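Side-chain contacts in PvdO (Pseudomonas aeruginosa, PDB 5HHA), which is a periplasmic calcium-binding protein of chromophore maturation, related to formylglycine-generating enzymes and possibly an oxidase: residues A[82-85]-A[86-90]; A[129-132]-A[133-137]; A[138-141]-A[142-146]; A[150-153]-A[154-158]; A[267-270]-A[271-275]. All coordinates share one frame; numbering follows the deposited sequence. Where two conformers were deposited one is given.

Contact 1. Residues A[82-85]-A[86-90]; sequences YQVT and AGELD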
loop_
_atom_site.group_PDB
_atom_site.type_symbol
_atom_site.label_atom_id
_atom_site.label_comp_id
_atom_site.label_asym_id
_atom_site.label_seq_id
_atom_site.Cartn_x
_atom_site.Cartn_y
_atom_site.Cartn_z
ATOM N N TYR A 82 -3.989 7.914 1.384
ATOM C CA TYR A 82 -4.559 7.094 0.324
ATOM C C TYR A 82 -3.429 6.478 -0.495
ATOM O O TYR A 82 -2.288 6.952 -0.452
ATOM C CB TYR A 82 -5.375 7.953 -0.638
ATOM C CG TYR A 82 -6.428 8.808 0.014
ATOM C CD1 TYR A 82 -7.458 8.229 0.728
ATOM C CD2 TYR A 82 -6.414 10.201 -0.094
ATOM C CE1 TYR A 82 -8.448 8.994 1.304
ATOM C CE2 TYR A 82 -7.406 10.975 0.488
ATOM C CZ TYR A 82 -8.394 10.351 1.197
ATOM O OH TYR A 82 -9.381 11.121 1.774
ATOM N N GLN A 83 -3.740 5.440 -1.247
ATOM C CA GLN A 83 -2.931 5.072 -2.376
ATOM C C GLN A 83 -2.802 6.294 -3.302
ATOM O O GLN A 83 -3.726 7.117 -3.407
ATOM C CB GLN A 83 -3.583 3.889 -3.088
ATOM C CG GLN A 83 -3.459 2.579 -2.292
ATOM C CD GLN A 83 -4.762 1.826 -2.049
ATOM O OE1 GLN A 83 -5.843 2.189 -2.516
ATOM N NE2 GLN A 83 -4.634 0.716 -1.310
ATOM N N VAL A 84 -1.648 6.424 -3.942
ATOM C CA VAL A 84 -1.469 7.516 -4.891
ATOM C C VAL A 84 -2.495 7.351 -5.997
ATOM O O VAL A 84 -2.742 6.246 -6.462
ATOM C CB VAL A 84 -0.041 7.539 -5.412
ATOM C CG1 VAL A 84 0.119 8.556 -6.565
ATOM C CG2 VAL A 84 0.921 7.884 -4.280
ATOM N N THR A 85 -3.136 8.444 -6.397
ATOM C CA THR A 85 -4.263 8.332 -7.316
ATOM C C THR A 85 -3.851 8.414 -8.769
ATOM O O THR A 85 -2.751 8.854 -9.099
ATOM C CB THR A 85 -5.301 9.441 -7.098
ATOM O OG1 THR A 85 -4.713 10.693 -7.476
ATOM C CG2 THR A 85 -5.814 9.488 -5.651
ATOM N N ALA A 86 -4.756 7.990 -9.630
ATOM C CA ALA A 86 -4.548 8.104 -11.069
ATOM C C ALA A 86 -4.282 9.549 -11.481
ATOM O O ALA A 86 -3.417 9.801 -12.322
ATOM C CB ALA A 86 -5.735 7.565 -11.815
ATOM N N GLY A 87 -5.013 10.502 -10.914
ATOM C CA GLY A 87 -4.800 11.895 -11.256
ATOM C C GLY A 87 -3.462 12.386 -10.771
ATOM O O GLY A 87 -2.806 13.207 -11.423
ATOM N N GLU A 88 -3.030 11.894 -9.619
ATOM C CA GLU A 88 -1.730 12.293 -9.095
ATOM C C GLU A 88 -0.617 11.753 -9.978
ATOM O O GLU A 88 0.360 12.459 -10.280
ATOM C CB GLU A 88 -1.573 11.837 -7.650
ATOM C CG GLU A 88 -2.376 12.717 -6.711
ATOM C CD GLU A 88 -2.746 12.095 -5.371
ATOM O OE1 GLU A 88 -2.335 10.954 -5.052
ATOM O OE2 GLU A 88 -3.445 12.802 -4.603
ATOM N N LEU A 89 -0.754 10.507 -10.406
ATOM C CA LEU A 89 0.231 9.951 -11.324
ATOM C C LEU A 89 0.212 10.700 -12.659
ATOM O O LEU A 89 1.278 10.968 -13.239
ATOM C CB LEU A 89 -0.004 8.454 -11.519
ATOM C CG LEU A 89 1.037 7.706 -12.374
ATOM C CD1 LEU A 89 2.376 7.661 -11.657
ATOM C CD2 LEU A 89 0.545 6.301 -12.715
ATOM N N ASP A 90 -0.973 11.054 -13.127
ATOM C CA ASP A 90 -1.082 11.757 -14.400
ATOM C C ASP A 90 -0.369 13.098 -14.331
ATOM O O ASP A 90 0.223 13.540 -15.310
ATOM C CB ASP A 90 -2.547 11.957 -14.778
ATOM C CG ASP A 90 -3.166 10.750 -15.436
ATOM O OD1 ASP A 90 -2.440 9.851 -15.891
ATOM O OD2 ASP A 90 -4.411 10.733 -15.535
HETATM O O HOH W 1 -3.077 9.812 -2.741
#

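Contact 2. Residues A[129-132]-A[133-137]; sequences VDYN and DVKNY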
loop_
_atom_site.group_PDB
_atom_site.type_symbol
_atom_site.label_atom_id
_atom_site.label_comp_id
_atom_site.label_asym_id
_atom_site.label_seq_id
_atom_site.Cartn_x
_atom_site.Cartn_y
_atom_site.Cartn_z
ATOM N N VAL A 129 1.973 0.380 -12.832
ATOM C CA VAL A 129 3.312 0.890 -12.566
ATOM C C VAL A 129 4.191 -0.217 -11.973
ATOM O O VAL A 129 3.724 -1.051 -11.176
ATOM C CB VAL A 129 3.279 2.077 -11.581
ATOM C CG1 VAL A 129 2.763 3.342 -12.261
ATOM C CG2 VAL A 129 2.467 1.748 -10.315
ATOM N N ASP A 130 5.460 -0.252 -12.368
ATOM C CA ASP A 130 6.384 -1.195 -11.751
ATOM C C ASP A 130 7.121 -0.531 -10.589
ATOM O O ASP A 130 6.904 0.604 -10.226
ATOM C CB ASP A 130 7.331 -1.915 -12.766
ATOM C CG ASP A 130 8.473 -1.049 -13.277
ATOM O OD1 ASP A 130 8.615 0.103 -12.867
ATOM O OD2 ASP A 130 9.266 -1.569 -14.114
ATOM N N TYR A 131 7.996 -1.307 -9.980
ATOM C CA TYR A 131 8.707 -0.866 -8.779
ATOM C C TYR A 131 9.550 0.384 -9.052
ATOM O O TYR A 131 9.517 1.347 -8.306
ATOM C CB TYR A 131 9.562 -2.035 -8.303
ATOM C CG TYR A 131 10.438 -1.878 -7.085
ATOM C CD1 TYR A 131 11.736 -1.400 -7.200
ATOM C CD2 TYR A 131 10.018 -2.328 -5.839
ATOM C CE1 TYR A 131 12.593 -1.344 -6.105
ATOM C CE2 TYR A 131 10.876 -2.277 -4.724
ATOM C CZ TYR A 131 12.153 -1.775 -4.872
ATOM O OH TYR A 131 13.037 -1.745 -3.798
ATOM N N ASN A 132 10.304 0.351 -10.145
ATOM C CA ASN A 132 11.123 1.498 -10.523
ATOM C C ASN A 132 10.302 2.738 -10.857
ATOM O O ASN A 132 10.713 3.860 -10.567
ATOM C CB ASN A 132 12.006 1.125 -11.714
ATOM C CG ASN A 132 13.112 2.120 -11.944
ATOM O OD1 ASN A 132 14.046 2.216 -11.152
ATOM N ND2 ASN A 132 13.010 2.873 -13.027
ATOM N N ASP A 133 9.128 2.533 -11.449
ATOM C CA ASP A 133 8.262 3.656 -11.742
ATOM C C ASP A 133 7.904 4.396 -10.455
ATOM O O ASP A 133 7.826 5.623 -10.431
ATOM C CB ASP A 133 6.953 3.175 -12.372
ATOM C CG ASP A 133 7.101 2.706 -13.800
ATOM O OD1 ASP A 133 7.956 3.236 -14.538
ATOM O OD2 ASP A 133 6.311 1.822 -14.194
ATOM N N VAL A 134 7.626 3.638 -9.392
ATOM C CA VAL A 134 7.318 4.227 -8.095
ATOM C C VAL A 134 8.515 5.010 -7.573
ATOM O O VAL A 134 8.368 6.130 -7.087
ATOM C CB VAL A 134 6.877 3.148 -7.070
ATOM C CG1 VAL A 134 6.707 3.761 -5.701
ATOM C CG2 VAL A 134 5.571 2.502 -7.521
ATOM N N LYS A 135 9.700 4.432 -7.675
ATOM C CA LYS A 135 10.894 5.153 -7.253
ATOM C C LYS A 135 11.044 6.443 -8.053
ATOM O O LYS A 135 11.399 7.491 -7.486
ATOM C CB LYS A 135 12.140 4.275 -7.400
ATOM C CG LYS A 135 12.123 3.065 -6.459
ATOM C CD LYS A 135 13.314 2.149 -6.637
ATOM C CE LYS A 135 14.607 2.844 -6.258
ATOM N NZ LYS A 135 14.711 3.020 -4.786
ATOM N N ASN A 136 10.789 6.389 -9.358
ATOM C CA ASN A 136 10.888 7.593 -10.191
ATOM C C ASN A 136 9.890 8.657 -9.801
ATOM O O ASN A 136 10.239 9.847 -9.760
ATOM C CB ASN A 136 10.731 7.253 -11.663
ATOM C CG ASN A 136 11.897 6.495 -12.221
ATOM O OD1 ASN A 136 12.981 6.494 -11.652
ATOM N ND2 ASN A 136 11.687 5.855 -13.356
ATOM N N TYR A 137 8.659 8.260 -9.494
ATOM C CA TYR A 137 7.639 9.189 -9.049
ATOM C C TYR A 137 8.102 9.858 -7.754
ATOM O O TYR A 137 7.985 11.064 -7.595
ATOM C CB TYR A 137 6.299 8.458 -8.824
ATOM C CG TYR A 137 5.218 9.332 -8.225
ATOM C CD1 TYR A 137 4.525 10.236 -9.015
ATOM C CD2 TYR A 137 4.902 9.283 -6.868
ATOM C CE1 TYR A 137 3.564 11.055 -8.484
ATOM C CE2 TYR A 137 3.949 10.088 -6.324
ATOM C CZ TYR A 137 3.282 10.975 -7.134
ATOM O OH TYR A 137 2.342 11.762 -6.548
HETATM O O HOH W 2 14.521 0.468 -3.422
#

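Contact 3. Residues A[138-141]-A[142-146]; sequences AAWL and SKKTG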
loop_
_atom_site.group_PDB
_atom_site.type_symbol
_atom_site.label_atom_id
_atom_site.label_comp_id
_atom_site.label_asym_id
_atom_site.label_seq_id
_atom_site.Cartn_x
_atom_site.Cartn_y
_atom_site.Cartn_z
ATOM N N ALA A 138 8.615 9.068 -6.813
ATOM C CA ALA A 138 9.059 9.625 -5.529
ATOM C C ALA A 138 10.253 10.577 -5.723
ATOM O O ALA A 138 10.336 11.591 -5.017
ATOM C CB ALA A 138 9.395 8.519 -4.560
ATOM N N ALA A 139 11.135 10.281 -6.662
ATOM C CA ALA A 139 12.250 11.189 -6.976
ATOM C C ALA A 139 11.750 12.504 -7.556
ATOM O O ALA A 139 12.222 13.591 -7.174
ATOM C CB ALA A 139 13.199 10.541 -7.924
ATOM N N TRP A 140 10.774 12.434 -8.448
ATOM C CA TRP A 140 10.184 13.632 -8.996
ATOM C C TRP A 140 9.510 14.470 -7.896
ATOM O O TRP A 140 9.682 15.689 -7.832
ATOM C CB TRP A 140 9.181 13.242 -10.078
ATOM C CG TRP A 140 8.411 14.398 -10.587
ATOM C CD1 TRP A 140 8.844 15.357 -11.463
ATOM C CD2 TRP A 140 7.072 14.738 -10.249
ATOM N NE1 TRP A 140 7.849 16.262 -11.685
ATOM C CE2 TRP A 140 6.752 15.915 -10.944
ATOM C CE3 TRP A 140 6.099 14.157 -9.426
ATOM C CZ2 TRP A 140 5.502 16.512 -10.848
ATOM C CZ3 TRP A 140 4.887 14.741 -9.324
ATOM C CH2 TRP A 140 4.579 15.910 -10.038
ATOM N N LEU A 141 8.724 13.834 -7.025
ATOM C CA LEU A 141 8.085 14.538 -5.914
ATOM C C LEU A 141 9.104 15.194 -5.005
ATOM O O LEU A 141 8.903 16.314 -4.531
ATOM C CB LEU A 141 7.231 13.594 -5.044
ATOM C CG LEU A 141 5.767 13.293 -5.374
ATOM C CD1 LEU A 141 5.146 12.577 -4.174
ATOM C CD2 LEU A 141 4.976 14.543 -5.681
ATOM N N SER A 142 10.180 14.486 -4.756
ATOM C CA SER A 142 11.220 15.007 -3.878
ATOM C C SER A 142 11.836 16.260 -4.493
ATOM O O SER A 142 12.036 17.271 -3.815
ATOM C CB SER A 142 12.304 13.972 -3.664
ATOM O OG SER A 142 11.806 12.835 -2.961
ATOM N N LYS A 143 12.139 16.208 -5.784
ATOM C CA LYS A 143 12.801 17.344 -6.427
ATOM C C LYS A 143 11.867 18.543 -6.463
ATOM O O LYS A 143 12.274 19.673 -6.193
ATOM C CB LYS A 143 13.252 16.979 -7.843
ATOM C CG LYS A 143 13.998 18.130 -8.574
ATOM C CD LYS A 143 14.372 17.721 -10.004
ATOM C CE LYS A 143 15.226 18.772 -10.740
ATOM N NZ LYS A 143 16.465 19.024 -10.041
ATOM N N LYS A 144 10.599 18.312 -6.767
ATOM C CA LYS A 144 9.634 19.386 -6.888
ATOM C C LYS A 144 9.411 20.097 -5.560
ATOM O O LYS A 144 9.333 21.320 -5.497
ATOM C CB LYS A 144 8.317 18.799 -7.381
ATOM C CG LYS A 144 7.195 19.788 -7.466
ATOM C CD LYS A 144 5.973 19.142 -8.104
ATOM C CE LYS A 144 4.894 20.165 -8.398
ATOM N NZ LYS A 144 5.419 21.296 -9.227
ATOM N N THR A 145 9.285 19.308 -4.494
ATOM C CA THR A 145 8.927 19.839 -3.178
ATOM C C THR A 145 10.117 20.193 -2.264
ATOM O O THR A 145 9.948 20.906 -1.261
ATOM C CB THR A 145 8.056 18.827 -2.389
ATOM O OG1 THR A 145 8.829 17.656 -2.136
ATOM C CG2 THR A 145 6.793 18.455 -3.155
ATOM N N GLY A 146 11.295 19.671 -2.568
ATOM C CA GLY A 146 12.446 19.831 -1.702
ATOM C C GLY A 146 12.344 19.005 -0.440
ATOM O O GLY A 146 13.077 19.236 0.520
#

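Contact 4. Residues A[150-153]-A[154-158]; sequences RMLS and EAERE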
loop_
_atom_site.group_PDB
_atom_site.type_symbol
_atom_site.label_atom_id
_atom_site.label_comp_id
_atom_site.label_asym_id
_atom_site.label_seq_id
_atom_site.Cartn_x
_atom_site.Cartn_y
_atom_site.Cartn_z
ATOM N N ARG A 150 9.819 8.788 -0.686
ATOM C CA ARG A 150 10.385 7.479 -0.941
ATOM C C ARG A 150 9.281 6.422 -0.866
ATOM O O ARG A 150 8.185 6.714 -0.434
ATOM C CB ARG A 150 11.471 7.157 0.093
ATOM C CG ARG A 150 10.961 7.222 1.498
ATOM C CD ARG A 150 11.961 6.631 2.480
ATOM N NE ARG A 150 11.588 6.895 3.867
ATOM C CZ ARG A 150 10.701 6.194 4.566
ATOM N NH1 ARG A 150 10.100 5.139 4.036
ATOM N NH2 ARG A 150 10.447 6.512 5.824
ATOM N N MET A 151 9.620 5.189 -1.229
ATOM C CA MET A 151 8.733 4.051 -0.962
ATOM C C MET A 151 8.573 3.819 0.533
ATOM O O MET A 151 9.513 4.081 1.307
ATOM C CB MET A 151 9.324 2.780 -1.564
ATOM C CG MET A 151 9.444 2.824 -3.074
ATOM S SD MET A 151 10.031 1.258 -3.761
ATOM C CE MET A 151 8.487 0.461 -3.855
ATOM N N LEU A 152 7.442 3.230 0.930
ATOM C CA LEU A 152 7.302 2.650 2.258
ATOM C C LEU A 152 8.133 1.381 2.364
ATOM O O LEU A 152 8.324 0.656 1.400
ATOM C CB LEU A 152 5.843 2.254 2.501
ATOM C CG LEU A 152 4.932 3.372 2.956
ATOM C CD1 LEU A 152 4.730 4.394 1.876
ATOM C CD2 LEU A 152 3.619 2.784 3.378
ATOM N N SER A 153 8.604 1.096 3.575
ATOM C CA SER A 153 9.082 -0.226 3.901
ATOM C C SER A 153 7.891 -1.123 4.257
ATOM O O SER A 153 6.804 -0.651 4.595
ATOM C CB SER A 153 10.089 -0.209 5.049
ATOM O OG SER A 153 9.413 0.058 6.262
ATOM N N GLU A 154 8.122 -2.424 4.207
ATOM C CA GLU A 154 7.073 -3.386 4.549
ATOM C C GLU A 154 6.603 -3.166 5.980
ATOM O O GLU A 154 5.411 -3.228 6.285
ATOM C CB GLU A 154 7.563 -4.816 4.350
ATOM C CG GLU A 154 6.432 -5.831 4.457
ATOM C CD GLU A 154 6.800 -7.281 4.247
ATOM O OE1 GLU A 154 7.995 -7.609 4.142
ATOM O OE2 GLU A 154 5.841 -8.084 4.139
ATOM N N ALA A 155 7.554 -2.923 6.877
ATOM C CA ALA A 155 7.201 -2.681 8.273
ATOM C C ALA A 155 6.344 -1.428 8.438
ATOM O O ALA A 155 5.363 -1.407 9.191
ATOM C CB ALA A 155 8.474 -2.558 9.097
ATOM N N GLU A 156 6.700 -0.346 7.739
ATOM C CA GLU A 156 5.898 0.880 7.785
ATOM C C GLU A 156 4.484 0.621 7.295
ATOM O O GLU A 156 3.519 1.134 7.835
ATOM C CB GLU A 156 6.523 1.986 6.931
ATOM C CG GLU A 156 7.769 2.596 7.536
ATOM C CD GLU A 156 8.545 3.487 6.583
ATOM O OE1 GLU A 156 8.302 3.466 5.364
ATOM O OE2 GLU A 156 9.435 4.209 7.092
ATOM N N ARG A 157 4.373 -0.192 6.248
ATOM C CA ARG A 157 3.072 -0.476 5.672
ATOM C C ARG A 157 2.204 -1.262 6.670
ATOM O O ARG A 157 1.034 -0.917 6.898
ATOM C CB ARG A 157 3.221 -1.182 4.325
ATOM C CG ARG A 157 2.069 -0.970 3.345
ATOM C CD ARG A 157 0.784 -1.699 3.719
ATOM N NE ARG A 157 -0.230 -1.504 2.684
ATOM C CZ ARG A 157 -1.450 -2.020 2.726
ATOM N NH1 ARG A 157 -1.769 -2.899 3.660
ATOM N NH2 ARG A 157 -2.334 -1.674 1.812
ATOM N N GLU A 158 2.755 -2.303 7.278
ATOM C CA GLU A 158 1.947 -3.052 8.255
ATOM C C GLU A 158 1.605 -2.177 9.465
ATOM O O GLU A 158 0.505 -2.232 9.978
ATOM C CB GLU A 158 2.621 -4.346 8.695
ATOM C CG GLU A 158 1.672 -5.216 9.564
ATOM C CD GLU A 158 2.160 -6.626 9.847
ATOM O OE1 GLU A 158 2.629 -7.303 8.919
ATOM O OE2 GLU A 158 2.022 -7.040 11.028
#

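Contact 5. Residues A[267-270]-A[271-275]; sequences NNAA and PSDRG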
loop_
_atom_site.group_PDB
_atom_site.type_symbol
_atom_site.label_atom_id
_atom_site.label_comp_id
_atom_site.label_asym_id
_atom_site.label_seq_id
_atom_site.Cartn_x
_atom_site.Cartn_y
_atom_site.Cartn_z
ATOM N N ASN A 267 2.848 -10.691 0.257
ATOM C CA ASN A 267 2.925 -11.220 -1.098
ATOM C C ASN A 267 4.147 -10.603 -1.759
ATOM O O ASN A 267 4.848 -9.800 -1.152
ATOM C CB ASN A 267 1.620 -10.907 -1.847
ATOM C CG ASN A 267 1.330 -11.908 -2.963
ATOM O OD1 ASN A 267 2.191 -12.649 -3.419
ATOM N ND2 ASN A 267 0.097 -11.925 -3.412
ATOM N N ASN A 268 4.414 -10.987 -2.993
ATOM C CA ASN A 268 5.626 -10.556 -3.683
ATOM C C ASN A 268 5.370 -10.490 -5.182
ATOM O O ASN A 268 4.394 -11.021 -5.678
ATOM C CB ASN A 268 6.811 -11.483 -3.352
ATOM C CG ASN A 268 6.623 -12.874 -3.886
ATOM O OD1 ASN A 268 6.304 -13.805 -3.133
ATOM N ND2 ASN A 268 6.761 -13.029 -5.175
ATOM N N ALA A 269 6.237 -9.790 -5.881
ATOM C CA ALA A 269 6.177 -9.687 -7.335
ATOM C C ALA A 269 7.612 -9.440 -7.805
ATOM O O ALA A 269 8.434 -8.939 -7.056
ATOM C CB ALA A 269 5.270 -8.537 -7.755
ATOM N N ALA A 270 7.899 -9.743 -9.063
ATOM C CA ALA A 270 9.160 -9.282 -9.635
ATOM C C ALA A 270 9.070 -7.775 -9.788
ATOM O O ALA A 270 7.993 -7.250 -10.145
ATOM C CB ALA A 270 9.389 -9.938 -10.990
ATOM N N PRO A 271 10.149 -7.048 -9.512
ATOM C CA PRO A 271 10.040 -5.584 -9.571
ATOM C C PRO A 271 9.712 -5.013 -10.948
ATOM O O PRO A 271 9.220 -3.882 -11.040
ATOM C CB PRO A 271 11.404 -5.096 -9.046
ATOM C CG PRO A 271 12.301 -6.288 -9.142
ATOM C CD PRO A 271 11.452 -7.487 -8.979
ATOM N N SER A 272 9.932 -5.785 -12.012
ATOM C CA SER A 272 9.583 -5.347 -13.355
ATOM C C SER A 272 8.132 -5.681 -13.695
ATOM O O SER A 272 7.674 -5.305 -14.767
ATOM C CB SER A 272 10.540 -5.976 -14.378
ATOM O OG SER A 272 10.455 -7.390 -14.341
ATOM N N ASP A 273 7.411 -6.398 -12.828
ATOM C CA ASP A 273 5.991 -6.675 -13.035
ATOM C C ASP A 273 5.178 -5.380 -12.887
ATOM O O ASP A 273 5.606 -4.429 -12.230
ATOM C CB ASP A 273 5.457 -7.664 -11.973
ATOM C CG ASP A 273 5.936 -9.093 -12.147
ATOM O OD1 ASP A 273 6.430 -9.470 -13.230
ATOM O OD2 ASP A 273 5.771 -9.865 -11.169
ATOM N N ARG A 274 3.997 -5.370 -13.482
ATOM C CA ARG A 274 3.016 -4.336 -13.208
ATOM C C ARG A 274 1.655 -4.971 -13.403
ATOM O O ARG A 274 1.513 -6.029 -14.034
ATOM C CB ARG A 274 3.204 -3.117 -14.120
ATOM C CG ARG A 274 2.949 -3.381 -15.593
ATOM C CD ARG A 274 3.308 -2.181 -16.452
ATOM N NE ARG A 274 4.751 -1.986 -16.487
ATOM C CZ ARG A 274 5.384 -0.850 -16.215
ATOM N NH1 ARG A 274 4.732 0.247 -15.869
ATOM N NH2 ARG A 274 6.707 -0.804 -16.284
ATOM N N GLY A 275 0.630 -4.329 -12.882
ATOM C CA GLY A 275 -0.712 -4.836 -13.083
ATOM C C GLY A 275 -1.749 -3.824 -12.694
ATOM O O GLY A 275 -1.476 -2.861 -12.004
#

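Contact 1. Residues A[82-85]-A[86-90]
Glu88 OE1 sits between two partners, the backbone amide of Thr85 and a water molecule. Thr85 N reaches OE1 at 3.0 Å along a nearly straight N-H line, 48° out of the carboxylate plane and therefore from above it. The water lies 2.7 Å from OE1 of Glu88 and also close to Gln83 O. In the return direction, Glu88 N donates to Thr85 OG1 at 3.0 Å, completing a capping box at the start of helix 86-96. Thr85 can accept this bond because its OG1 is tucked between its own N and carbonyl carbon (chi1 67°), while CG2, anti to that carbon, comes to 3.8 Å from Glu88 OE1. The extended glutamate chain passes obliquely over the hydroxyl, with its CG 3.2 Å from Thr85 OG1. Val84 also packs on the glutamate, its CG1 branch 3.8 Å from Glu88 CB. Behind the box, Leu89 N binds Thr85 O in the first regular helical turn. Outside, Tyr137 of helix 131-145 touches both Val84 and Glu88, whereas Arg123 makes only a long, weak ion pair with Glu88 OE2. The peptide N-H, helix N-terminus and water would offset the cost of burying a charge and probably favour the ionised carboxylate.

Contact 2. Residues A[129-132]-A[133-137]
Asp130 and Asp133 bring their side chains together at about a right angle, with the carboxylate planes turned 34° from each other. Each aspartate caps the backbone of the other. Asp130 OD1, approached nearly end-on, accepts from Asp133 N at 2.9 Å, and Asp133 OD2 accepts from Asp130 N at the same 2.9 Å, on its anti side and somewhat out of plane. The first bond depends on Asp130 CG lying between its own N and carbonyl carbon (chi1 76°), which turns the carboxylate toward Asp133 N. The exchange leaves Asp130 OD1 only 3.2 Å from Asp133 OD2, a pairing of like charges that Arg274 probably eases through a salt bridge to Asp133 OD2 and a long, weak ion pair to Asp130 OD2. Val129 crosses Asp133 obliquely, CB to CB at 3.9 Å. One turn along, Lys135 CD lies 3.6 Å from Tyr131 CE1, at an oblique angle to the ring, and the bends beyond it carry NZ to a shared water. That water donates to Tyr131 OH and accepts from Lys135 NZ; Tyr131 OH also bonds to Ala222 O. Reciprocal side-chain-to-amide bonds of this kind define a capping box, here opening helix 131-145.

Contact 3. Residues A[138-141]-A[142-146]
Thr145 OG1 donates to Leu141 O over 2.7 Å, the shortest polar bond of this last part of helix 131-145. The same carbonyl also takes the ordinary helical bond from Thr145 N, and the hydroxyl and amide reach it from opposite faces of its plane. The pattern recurs one turn earlier, where Ala138 O receives Ser142 OG at 2.8 Å and Ser142 N at 2.9 Å, again from opposite faces. The two hydroxyls achieve this with different first torsions. Ser142 OG lies anti to its carbonyl carbon (chi1 -65°), whereas Thr145 OG1 is wedged between N and carbonyl carbon (chi1 64°), a setting that leaves CG2 3.3 Å from Leu141 O. Each hydroxyl is also used by the chain beyond the helix: Tyr149 N bonds to Ser142 OG, and Lys147 N to Thr145 OG1. On a different face, Trp140 and Lys144 run side by side in the same direction in the lysine conformer given, one of two, so their packing is tentative. The indole also meets Tyr92 of helix 86-96 edge-to-face, so its packing joins the two helices. Gly146 N still bonds back to Ser142 O, but Gly146 itself turns to positive phi (72°). A glycine of positive phi just after the last helical residue is a common C-terminal stop, here ending helix 131-145.

Contact 4. Residues A[150-153]-A[154-158]
Arg150 and Glu156 approach from opposite directions and meet end-on in a two-pronged salt bridge. The guanidinium NH1 of Arg150 gives a nearly straight bond of 2.8 Å to Glu156 OE1, which accepts through its syn lone pair and lies in the guanidinium plane. The arginine NH2 reaches Glu156 OE2, also at 2.8 Å but more bent and tilted. With the two flat groups only 27° apart, the pairing is nearly coplanar. Glu156 OE1 has a second donor, Ser153 N at 3.0 Å, which comes from above the carboxylate plane. Ser153 answers through its hydroxyl: OG, placed between the backbone N and carbonyl carbon (chi1 72°), accepts from Glu156 N at 3.1 Å. This exchange is a capping box, with Ser153 as N-cap of helix 154-162, and the salt bridge is fastened to its glutamate. The arginine is steadied in turn, since NH1 of Arg150 also donates to Met151 O at 3.0 Å and its NE pairs with Glu285, at the end of strand 278-285. Ser153 OG likewise bonds to Gly236 O. The glutamate chain, extended beyond CG, passes close to Leu152, whose CB is 4.0 Å from Glu156 OE1. Leu152 then turns its CD2 branch against the next helical residue, lying 4.1 Å from Arg157 CG, while the far end of Arg157 leaves for Met213 O and a salt bridge with Glu219.

Contact 5. Residues A[267-270]-A[271-275]
A side-chain clasp across a tight turn joins Ala270 to Asp273, at the surface just where strand 266-269 gives way to the loop leading to strand 278-285. Asp273 N donates to Ala270 O at 2.9 Å, arriving from above the carbonyl plane, and the aspartate carboxylate reaches back to bind the amide N of the same residue. That second bond, Ala270 N to Asp273 OD2 at 3.0 Å, is bent and meets the oxygen 63° out of the carboxylate plane. The backbone bond closes a type I beta turn from Ala270 to Asp273, with Pro271 in its second position, where the ring's restricted phi (-63°) suits the turn. Asp273 CG lies anti to its own carbonyl carbon (chi1 -72°), which brings the carboxylate back to Ala270 N. There its OD2 also touches methyl groups, 3.6 Å from Ala270 CB and 3.7 Å from Ala269 CB. Ala270 CB also lies 3.8 Å from Pro271 CD. Ahead of the turn, Ala269 keeps its backbone pairing with Val247 of the neighbouring strand; within it Pro271 shares a backbone hydrogen bond with Tyr131, and after it Gly275 pairs similarly with Cys128.

In the fold
Contacts 1, 2 and 4 repeat one solution, a capping box at a helix start, with the pairs Thr/Glu, Asp/Asp and Ser/Glu. Contacts 1 and 4 are buried. Contact 4 has a salt bridge between its own two segments, while contact 2, partly buried, brings two acids close together and takes one from Arg274 of contact 5. Contact 3 shares helix 131-145 with contact 2 but deals with its other end; there hydroxyls donate to backbone carbonyls, whereas in the boxes side chains accept from backbone amides. Contact 5, the surface turn, borrows a carboxylate for a loop. Leu89 against Val129 packs contact 1 on contact 2, and Met151 brings contact 4 against Tyr131 and Val134.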